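Local coordinates for adhesion and penetration protein autotransporter (PDB 3SYJ) that mediates adherence of Haemophilus influenzae to host cells and bacterial aggregation, and probably acts as a serine protease, through its secreted passenger domain, at residues I49-V54 against E150-G155; Y67-A72 against D114-P119; P312-D317 against P327-P332. One frame throughout, in Å; residues are numbered along the deposited sequence.

Interaction 1: I49-V54 against E150-G155; sequences IDFSVV and ERVRIG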
loop_
_atom_site.group_PDB
_atom_site.type_symbol
_atom_site.label_atom_id
_atom_site.label_comp_id
_atom_site.label_asym_id
_atom_site.label_seq_id
_atom_site.Cartn_x
_atom_site.Cartn_y
_atom_site.Cartn_z
ATOM N N ILE A 49 20.153 -38.228 32.575
ATOM C CA ILE A 49 20.418 -37.920 33.976
ATOM C C ILE A 49 21.121 -36.559 34.152
ATOM O O ILE A 49 21.847 -36.102 33.274
ATOM C CB ILE A 49 21.279 -39.054 34.597
ATOM C CG1 ILE A 49 21.340 -38.954 36.118
ATOM C CG2 ILE A 49 22.682 -39.067 33.998
ATOM C CD1 ILE A 49 22.065 -40.118 36.766
ATOM N N ASP A 50 20.897 -35.905 35.284
ATOM C CA ASP A 50 21.600 -34.668 35.590
ATOM C C ASP A 50 22.776 -35.060 36.464
ATOM O O ASP A 50 22.594 -35.385 37.637
ATOM C CB ASP A 50 20.674 -33.709 36.339
ATOM C CG ASP A 50 21.297 -32.329 36.580
ATOM O OD1 ASP A 50 22.541 -32.195 36.619
ATOM O OD2 ASP A 50 20.522 -31.363 36.753
ATOM N N PHE A 51 23.976 -35.055 35.892
ATOM C CA PHE A 51 25.165 -35.501 36.621
ATOM C C PHE A 51 25.731 -34.413 37.557
ATOM O O PHE A 51 26.741 -34.628 38.231
ATOM C CB PHE A 51 26.257 -35.983 35.653
ATOM C CG PHE A 51 26.131 -37.439 35.242
ATOM C CD1 PHE A 51 25.913 -38.439 36.192
ATOM C CD2 PHE A 51 26.291 -37.807 33.911
ATOM C CE1 PHE A 51 25.831 -39.772 35.822
ATOM C CE2 PHE A 51 26.214 -39.146 33.529
ATOM C CZ PHE A 51 25.972 -40.130 34.484
ATOM N N SER A 52 25.089 -33.250 37.610
ATOM C CA SER A 52 25.584 -32.172 38.470
ATOM C C SER A 52 25.614 -32.558 39.965
ATOM O O SER A 52 26.304 -31.925 40.758
ATOM C CB SER A 52 24.796 -30.876 38.242
ATOM O OG SER A 52 23.506 -30.942 38.824
ATOM N N VAL A 53 24.891 -33.613 40.332
ATOM C CA VAL A 53 24.882 -34.095 41.717
ATOM C C VAL A 53 26.135 -34.901 42.065
ATOM O O VAL A 53 26.359 -35.260 43.228
ATOM C CB VAL A 53 23.655 -34.979 42.003
ATOM C CG1 VAL A 53 22.382 -34.250 41.612
ATOM C CG2 VAL A 53 23.772 -36.302 41.256
ATOM N N VAL A 54 26.943 -35.193 41.052
ATOM C CA VAL A 54 28.202 -35.905 41.250
ATOM C C VAL A 54 29.359 -34.931 41.449
ATOM O O VAL A 54 29.504 -33.955 40.702
ATOM C CB VAL A 54 28.526 -36.823 40.053
ATOM C CG1 VAL A 54 29.890 -37.492 40.243
ATOM C CG2 VAL A 54 27.421 -37.855 39.869
ATOM N N GLU A 150 16.686 -47.796 32.488
ATOM C CA GLU A 150 17.988 -47.172 32.287
ATOM C C GLU A 150 18.854 -47.254 33.542
ATOM O O GLU A 150 18.351 -47.227 34.669
ATOM C CB GLU A 150 17.811 -45.723 31.838
ATOM C CG GLU A 150 16.881 -45.559 30.640
ATOM C CD GLU A 150 17.562 -45.791 29.303
ATOM O OE1 GLU A 150 18.750 -46.182 29.291
ATOM O OE2 GLU A 150 16.912 -45.571 28.256
ATOM N N ARG A 151 20.161 -47.376 33.339
ATOM C CA ARG A 151 21.110 -47.441 34.441
ATOM C C ARG A 151 22.431 -46.844 33.963
ATOM O O ARG A 151 22.884 -47.164 32.863
ATOM C CB ARG A 151 21.311 -48.890 34.907
ATOM C CG ARG A 151 21.234 -49.043 36.417
ATOM C CD ARG A 151 22.053 -50.194 36.967
ATOM N NE ARG A 151 21.338 -51.463 37.032
ATOM C CZ ARG A 151 21.189 -52.199 38.136
ATOM N NH1 ARG A 151 21.688 -51.798 39.292
ATOM N NH2 ARG A 151 20.539 -53.349 38.079
ATOM N N VAL A 152 23.045 -45.979 34.771
ATOM C CA VAL A 152 24.304 -45.335 34.382
ATOM C C VAL A 152 25.299 -45.229 35.545
ATOM O O VAL A 152 24.919 -45.362 36.711
ATOM C CB VAL A 152 24.070 -43.923 33.811
ATOM C CG1 VAL A 152 23.132 -43.970 32.620
ATOM C CG2 VAL A 152 23.508 -43.009 34.884
ATOM N N ARG A 153 26.571 -45.000 35.222
ATOM C CA ARG A 153 27.605 -44.762 36.233
ATOM C C ARG A 153 28.603 -43.719 35.740
ATOM O O ARG A 153 28.619 -43.352 34.564
ATOM C CB ARG A 153 28.340 -46.057 36.627
ATOM C CG ARG A 153 29.294 -46.620 35.559
ATOM C CD ARG A 153 30.373 -47.527 36.176
ATOM N NE ARG A 153 31.227 -46.774 37.098
ATOM C CZ ARG A 153 32.327 -46.111 36.745
ATOM N NH1 ARG A 153 32.745 -46.122 35.482
ATOM N NH2 ARG A 153 33.025 -45.442 37.662
ATOM N N ILE A 154 29.445 -43.239 36.640
ATOM C CA ILE A 154 30.340 -42.154 36.298
ATOM C C ILE A 154 31.470 -42.143 37.305
ATOM O O ILE A 154 31.253 -42.419 38.484
ATOM C CB ILE A 154 29.587 -40.807 36.324
ATOM C CG1 ILE A 154 30.542 -39.645 36.011
ATOM C CG2 ILE A 154 28.898 -40.615 37.673
ATOM C CD1 ILE A 154 29.868 -38.289 35.898
ATOM N N GLY A 155 32.679 -41.832 36.852
ATOM C CA GLY A 155 33.820 -41.803 37.756
ATOM C C GLY A 155 35.088 -41.234 37.149
ATOM O O GLY A 155 35.136 -40.924 35.958
#

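Interaction 2: Y67-A72 against D114-P119; sequences YIVSVA and DDYHNP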
loop_
_atom_site.group_PDB
_atom_site.type_symbol
_atom_site.label_atom_id
_atom_site.label_comp_id
_atom_site.label_asym_id
_atom_site.label_seq_id
_atom_site.Cartn_x
_atom_site.Cartn_y
_atom_site.Cartn_z
ATOM N N TYR A 67 24.769 -33.515 52.594
ATOM C CA TYR A 67 25.290 -34.878 52.731
ATOM C C TYR A 67 25.678 -35.524 51.398
ATOM O O TYR A 67 25.001 -35.355 50.384
ATOM C CB TYR A 67 24.301 -35.780 53.470
ATOM C CG TYR A 67 24.033 -35.363 54.890
ATOM C CD1 TYR A 67 24.767 -35.894 55.939
ATOM C CD2 TYR A 67 23.038 -34.438 55.183
ATOM C CE1 TYR A 67 24.521 -35.516 57.239
ATOM C CE2 TYR A 67 22.782 -34.051 56.481
ATOM C CZ TYR A 67 23.526 -34.592 57.505
ATOM O OH TYR A 67 23.278 -34.210 58.802
ATOM N N ILE A 68 26.779 -36.266 51.414
ATOM C CA ILE A 68 27.204 -37.030 50.251
ATOM C C ILE A 68 27.326 -38.492 50.630
ATOM O O ILE A 68 27.185 -38.858 51.804
ATOM C CB ILE A 68 28.552 -36.539 49.704
ATOM C CG1 ILE A 68 29.608 -36.525 50.813
ATOM C CG2 ILE A 68 28.393 -35.163 49.078
ATOM C CD1 ILE A 68 31.003 -36.206 50.322
ATOM N N VAL A 69 27.579 -39.331 49.633
ATOM C CA VAL A 69 27.763 -40.762 49.857
ATOM C C VAL A 69 28.984 -41.239 49.084
ATOM O O VAL A 69 29.252 -40.762 47.980
ATOM C CB VAL A 69 26.519 -41.569 49.446
ATOM C CG1 VAL A 69 26.403 -41.655 47.930
ATOM C CG2 VAL A 69 26.569 -42.954 50.049
ATOM N N SER A 70 29.735 -42.160 49.679
ATOM C CA SER A 70 30.944 -42.707 49.066
ATOM C C SER A 70 31.375 -43.931 49.865
ATOM O O SER A 70 30.665 -44.344 50.776
ATOM C CB SER A 70 32.060 -41.659 49.047
ATOM O OG SER A 70 33.149 -42.076 48.247
ATOM N N VAL A 71 32.523 -44.519 49.529
ATOM C CA VAL A 71 33.040 -45.646 50.308
ATOM C C VAL A 71 33.943 -45.156 51.449
ATOM O O VAL A 71 34.651 -44.154 51.311
ATOM C CB VAL A 71 33.809 -46.697 49.424
ATOM C CG1 VAL A 71 32.847 -47.485 48.534
ATOM C CG2 VAL A 71 34.903 -46.032 48.593
ATOM N N ALA A 72 33.910 -45.867 52.573
ATOM C CA ALA A 72 34.761 -45.537 53.714
ATOM C C ALA A 72 36.247 -45.572 53.373
ATOM O O ALA A 72 37.029 -44.784 53.910
ATOM C CB ALA A 72 34.472 -46.469 54.884
ATOM N N ASP A 114 30.997 -52.545 55.955
ATOM C CA ASP A 114 31.361 -51.230 56.478
ATOM C C ASP A 114 32.253 -50.373 55.567
ATOM O O ASP A 114 32.791 -49.358 56.007
ATOM C CB ASP A 114 31.961 -51.349 57.894
ATOM C CG ASP A 114 33.218 -52.211 57.938
ATOM O OD1 ASP A 114 33.766 -52.520 56.860
ATOM O OD2 ASP A 114 33.661 -52.574 59.050
ATOM N N ASP A 115 32.409 -50.771 54.307
ATOM C CA ASP A 115 33.068 -49.904 53.331
ATOM C C ASP A 115 32.002 -48.973 52.749
ATOM O O ASP A 115 31.544 -49.145 51.613
ATOM C CB ASP A 115 33.748 -50.724 52.232
ATOM C CG ASP A 115 34.790 -49.930 51.454
ATOM O OD1 ASP A 115 35.043 -48.749 51.788
ATOM O OD2 ASP A 115 35.363 -50.497 50.501
ATOM N N TYR A 116 31.599 -47.995 53.552
ATOM C CA TYR A 116 30.470 -47.142 53.219
ATOM C C TYR A 116 30.434 -45.987 54.197
ATOM O O TYR A 116 30.514 -46.199 55.403
ATOM C CB TYR A 116 29.178 -47.952 53.338
ATOM C CG TYR A 116 27.931 -47.242 52.858
ATOM C CD1 TYR A 116 27.277 -47.661 51.712
ATOM C CD2 TYR A 116 27.403 -46.158 53.557
ATOM C CE1 TYR A 116 26.132 -47.027 51.269
ATOM C CE2 TYR A 116 26.253 -45.514 53.120
ATOM C CZ TYR A 116 25.626 -45.955 51.974
ATOM O OH TYR A 116 24.488 -45.336 51.519
ATOM N N HIS A 117 30.329 -44.764 53.689
ATOM C CA HIS A 117 30.145 -43.614 54.578
ATOM C C HIS A 117 29.259 -42.501 53.992
ATOM O O HIS A 117 29.106 -42.386 52.773
ATOM C CB HIS A 117 31.489 -43.064 55.095
ATOM C CG HIS A 117 32.322 -42.377 54.056
ATOM N ND1 HIS A 117 33.650 -42.067 54.259
ATOM C CD2 HIS A 117 32.023 -41.946 52.806
ATOM C CE1 HIS A 117 34.134 -41.469 53.183
ATOM N NE2 HIS A 117 33.167 -41.384 52.286
ATOM N N ASN A 118 28.676 -41.696 54.880
ATOM C CA ASN A 118 27.759 -40.616 54.511
ATOM C C ASN A 118 28.224 -39.263 55.047
ATOM O O ASN A 118 27.643 -38.738 55.996
ATOM C CB ASN A 118 26.365 -40.903 55.060
ATOM C CG ASN A 118 25.438 -41.492 54.025
ATOM O OD1 ASN A 118 25.271 -40.936 52.939
ATOM N ND2 ASN A 118 24.810 -42.611 54.360
ATOM N N PRO A 119 29.278 -38.695 54.443
ATOM C CA PRO A 119 29.880 -37.448 54.923
ATOM C C PRO A 119 28.897 -36.285 54.996
ATOM O O PRO A 119 28.026 -36.131 54.134
ATOM C CB PRO A 119 30.959 -37.153 53.879
ATOM C CG PRO A 119 31.295 -38.477 53.296
ATOM C CD PRO A 119 30.006 -39.257 53.296
#

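Interaction 3: P312-D317 against P327-P332; sequences PLKEKD and PNIYSP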
loop_
_atom_site.group_PDB
_atom_site.type_symbol
_atom_site.label_atom_id
_atom_site.label_comp_id
_atom_site.label_asym_id
_atom_site.label_seq_id
_atom_site.Cartn_x
_atom_site.Cartn_y
_atom_site.Cartn_z
ATOM N N PRO A 312 39.105 -29.128 68.129
ATOM C CA PRO A 312 40.004 -28.952 66.984
ATOM C C PRO A 312 39.222 -28.756 65.693
ATOM O O PRO A 312 38.168 -29.373 65.506
ATOM C CB PRO A 312 40.764 -30.284 66.918
ATOM C CG PRO A 312 40.490 -30.978 68.212
ATOM C CD PRO A 312 39.157 -30.497 68.666
ATOM N N LEU A 313 39.735 -27.904 64.814
ATOM C CA LEU A 313 39.138 -27.715 63.503
ATOM C C LEU A 313 39.244 -29.003 62.673
ATOM O O LEU A 313 38.376 -29.299 61.850
ATOM C CB LEU A 313 39.828 -26.551 62.791
ATOM C CG LEU A 313 39.131 -26.003 61.548
ATOM C CD1 LEU A 313 37.634 -25.882 61.798
ATOM C CD2 LEU A 313 39.735 -24.664 61.154
ATOM N N LYS A 314 40.316 -29.761 62.906
ATOM C CA LYS A 314 40.539 -31.047 62.241
ATOM C C LYS A 314 40.839 -32.144 63.253
ATOM O O LYS A 314 41.551 -31.923 64.229
ATOM C CB LYS A 314 41.723 -30.961 61.283
ATOM C CG LYS A 314 41.756 -29.722 60.426
ATOM C CD LYS A 314 40.943 -29.886 59.164
ATOM C CE LYS A 314 41.342 -28.833 58.136
ATOM N NZ LYS A 314 41.060 -27.444 58.613
ATOM N N GLU A 315 40.312 -33.334 63.008
ATOM C CA GLU A 315 40.621 -34.476 63.850
ATOM C C GLU A 315 40.356 -35.769 63.091
ATOM O O GLU A 315 39.679 -35.768 62.061
ATOM C CB GLU A 315 39.797 -34.431 65.135
ATOM C CG GLU A 315 40.385 -35.242 66.278
ATOM C CD GLU A 315 39.642 -35.028 67.584
ATOM O OE1 GLU A 315 40.111 -34.214 68.407
ATOM O OE2 GLU A 315 38.586 -35.664 67.783
ATOM N N LYS A 316 40.889 -36.871 63.603
ATOM C CA LYS A 316 40.681 -38.168 62.981
ATOM C C LYS A 316 39.351 -38.765 63.420
ATOM O O LYS A 316 39.100 -38.947 64.607
ATOM C CB LYS A 316 41.834 -39.116 63.319
ATOM C CG LYS A 316 41.715 -40.498 62.695
ATOM C CD LYS A 316 43.028 -41.264 62.823
ATOM C CE LYS A 316 42.865 -42.732 62.438
ATOM N NZ LYS A 316 44.149 -43.478 62.580
ATOM N N ASP A 317 38.505 -39.073 62.446
ATOM C CA ASP A 317 37.172 -39.587 62.711
ATOM C C ASP A 317 37.228 -41.061 63.099
ATOM O O ASP A 317 38.283 -41.693 63.032
ATOM C CB ASP A 317 36.304 -39.402 61.467
ATOM C CG ASP A 317 34.846 -39.183 61.789
ATOM O OD1 ASP A 317 34.412 -39.514 62.913
ATOM O OD2 ASP A 317 34.128 -38.678 60.903
ATOM N N PRO A 327 44.016 -41.088 57.173
ATOM C CA PRO A 327 43.710 -39.776 57.733
ATOM C C PRO A 327 42.274 -39.551 58.231
ATOM O O PRO A 327 42.102 -39.102 59.323
ATOM C CB PRO A 327 44.071 -38.840 56.611
ATOM C CG PRO A 327 44.996 -39.558 55.839
ATOM C CD PRO A 327 44.610 -40.949 55.857
ATOM N N ASN A 328 41.265 -39.913 57.468
ATOM C CA ASN A 328 39.898 -39.868 57.978
ATOM C C ASN A 328 39.499 -38.561 58.674
ATOM O O ASN A 328 38.860 -38.550 59.687
ATOM C CB ASN A 328 39.639 -41.021 58.904
ATOM C CG ASN A 328 39.450 -42.285 58.188
ATOM O OD1 ASN A 328 38.396 -42.546 57.705
ATOM N ND2 ASN A 328 40.469 -43.101 58.140
ATOM N N ILE A 329 39.902 -37.474 58.082
ATOM C CA ILE A 329 39.764 -36.194 58.684
ATOM C C ILE A 329 38.321 -35.730 58.807
ATOM O O ILE A 329 37.577 -35.810 57.878
ATOM C CB ILE A 329 40.585 -35.199 57.942
ATOM C CG1 ILE A 329 42.054 -35.426 58.269
ATOM C CG2 ILE A 329 40.152 -33.844 58.294
ATOM C CD1 ILE A 329 42.962 -35.002 57.228
ATOM N N TYR A 330 37.944 -35.248 59.976
ATOM C CA TYR A 330 36.675 -34.546 60.146
ATOM C C TYR A 330 36.818 -33.280 60.982
ATOM O O TYR A 330 37.910 -32.930 61.349
ATOM C CB TYR A 330 35.589 -35.474 60.662
ATOM C CG TYR A 330 35.554 -35.645 62.121
ATOM C CD1 TYR A 330 34.427 -35.370 62.839
ATOM C CD2 TYR A 330 36.652 -36.096 62.805
ATOM C CE1 TYR A 330 34.411 -35.541 64.173
ATOM C CE2 TYR A 330 36.629 -36.253 64.111
ATOM C CZ TYR A 330 35.513 -35.978 64.801
ATOM O OH TYR A 330 35.502 -36.163 66.117
ATOM N N SER A 331 35.711 -32.579 61.243
ATOM C CA SER A 331 35.780 -31.317 61.964
ATOM C C SER A 331 34.892 -31.348 63.202
ATOM O O SER A 331 33.715 -30.997 63.138
ATOM C CB SER A 331 35.359 -30.171 61.050
ATOM O OG SER A 331 35.558 -28.920 61.689
ATOM N N PRO A 332 35.455 -31.770 64.340
ATOM C CA PRO A 332 34.667 -31.873 65.576
ATOM C C PRO A 332 34.073 -30.518 65.950
ATOM O O PRO A 332 32.982 -30.452 66.516
ATOM C CB PRO A 332 35.705 -32.288 66.630
ATOM C CG PRO A 332 36.884 -32.778 65.864
ATOM C CD PRO A 332 36.882 -32.053 64.557
#

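Interaction 1: I49-V54 against E150-G155
The F51 ring is sandwiched between two isoleucines. I154 of the facing strand sets its CD1 over one face, 4.0 Å from the F51 ring centroid and only 15° off the normal, a CH-pi contact displaced toward the rim. The opposite face is taken by I49 from F51's own segment, whose CG2 stands 3.4 Å above the plane of the F51 ring, over its centre. V152 comes in obliquely at the far end, with V152 CG2 3.8 Å from F51 CZ. The I154 chain is extended, CG1 anti to the backbone N (chi1 178°), and it slides past the ring in the direction opposite to F51. Its other branch works at the same time: I154 CG2 lies 3.7 Å from F51 CE1, and on the V54 side I154 CG2 and V54 CG2 meet tip to tip at 3.8 Å. I49 and V152 add a second pair, I49 CD1 touching V152 CG2 at 3.7 Å. The side-chain contacts are apolar, a buried patch of methyl groups and one ring. Within the loop, the bond from S52 N to D50 OD1 makes an Asx turn, and S52 OG adds a second from the same face of the carboxylate, while D50 OD2 is salt-bridged to R476. R153, whose CB points away from the loop, forms a salt bridge with D217. Helix 9-17 brings F15 against F51 and V152, and A16 against I154. Strand 221-226, which pairs with strand 151-155 in the protease sheet, lays F223 on I49 and V54, while W232 of strand 231-238 reaches I49 and V152.

Interaction 2: Y67-A72 against D114-P119
P119 O receives I68 N in a hydrogen bond of 3.0 Å and also takes a CA-H...O contact from Y67 CA. Further along, S70 and H117 form a single antiparallel hydrogen-bonded pair: H117 N to S70 O at 3.0 Å and nearly straight (174°), and S70 N to H117 O, slightly longer. A chi1 of 70° puts H117 CG between the backbone N and the carbonyl carbon; the imidazole lies against the backbone of V71 and A72. V71 O and A72 CA lie over one face, the latter a CH-pi contact 4.1 Å from the H117 ring centroid, and P119 CG sits over the opposite face, toward its rim. N103 and Y77 hold the two ring nitrogens of H117. I68 CG1 and P119 CB are packed unusually tightly at 3.4 Å. D115 sets OD1 3.4 Å from V71 CB, while its OD2 accepts a hydrogen bond from H73 ND1 and forms a salt bridge with R239 NE, a geometry consistent with a Ser-His-Asp triad with S218, the active-site serine by similarity. Strand 61-64 pairs with strand 67-69, strand 231-238 packs on V69, V71 and Y116, and helix 256-266 covers Y67 and N118.

Interaction 3: P312-D317 against P327-P332
Y330 starts with CB 3.5 Å from D317 OD2. Its chi1 of 85° sets CG between the backbone N and the carbonyl carbon. Y330 CG lies 3.6 Å from D317 CG, and the D317 carboxylate stacks on one face of the ring, offset toward the rim, with the two planes 14° apart; Y330 CD1 also meets D317 OD2, and CE1 and CZ come near D317 OD1. Along one edge, Y330 CD2 comes to 3.1 Å from E315 O; its neighbour CE2 meets D317 CA and K316 O. At the tip, Y330 OH lies 3.5 Å from E315 OE2, the two side chains running side by side in the same direction. The other face of the ring is backed by P332 N, toward the rim. D317 is itself salt-bridged to K100 NZ through OD1 and hydrogen-bonded to R101 N through OD2, which helps fix the carboxylate against the ring. The backbones bond beneath these side chains: Y330 N to E315 O at 2.8 Å is nearly straight (172°), E315 N returns to Y330 O, and D317 N donates to N328 O. S331 OG donates to L313 O at 2.8 Å and, as the N-cap residue of helix 332-335, makes a weak bond to L334 N. P332 then presses its CG on E315 CB at 3.4 Å. The result is a short antiparallel hairpin of strands 315-316 and 329-330, with E315 and Y330 on one side and K316 and I329 on the other; it juts from the start of the beta-helix and reaches K100, R101 and N103 of the protease region.

Interactions 1 and 2 both belong to the N-terminal protease region, interaction 2 being nested in the chain loop that interaction 1 closes; interaction 3 follows in series. Their centres lie about 17 Å apart for 1 and 2, about 15 Å for 2 and 3 and about 30 Å for 1 and 3, and no pair touches; nearest atoms of 2 and 3 come within about 5 Å. Strand 231-238 packs against both interactions 1 and 2. N103 links 2 to 3 by bonding both H117 and N328, and R101 touches both. Interaction 2 sits between the others, with the probable catalytic centre beside it and the nearby hairpin's loop residues N321 and Y324 meeting D114 and D115.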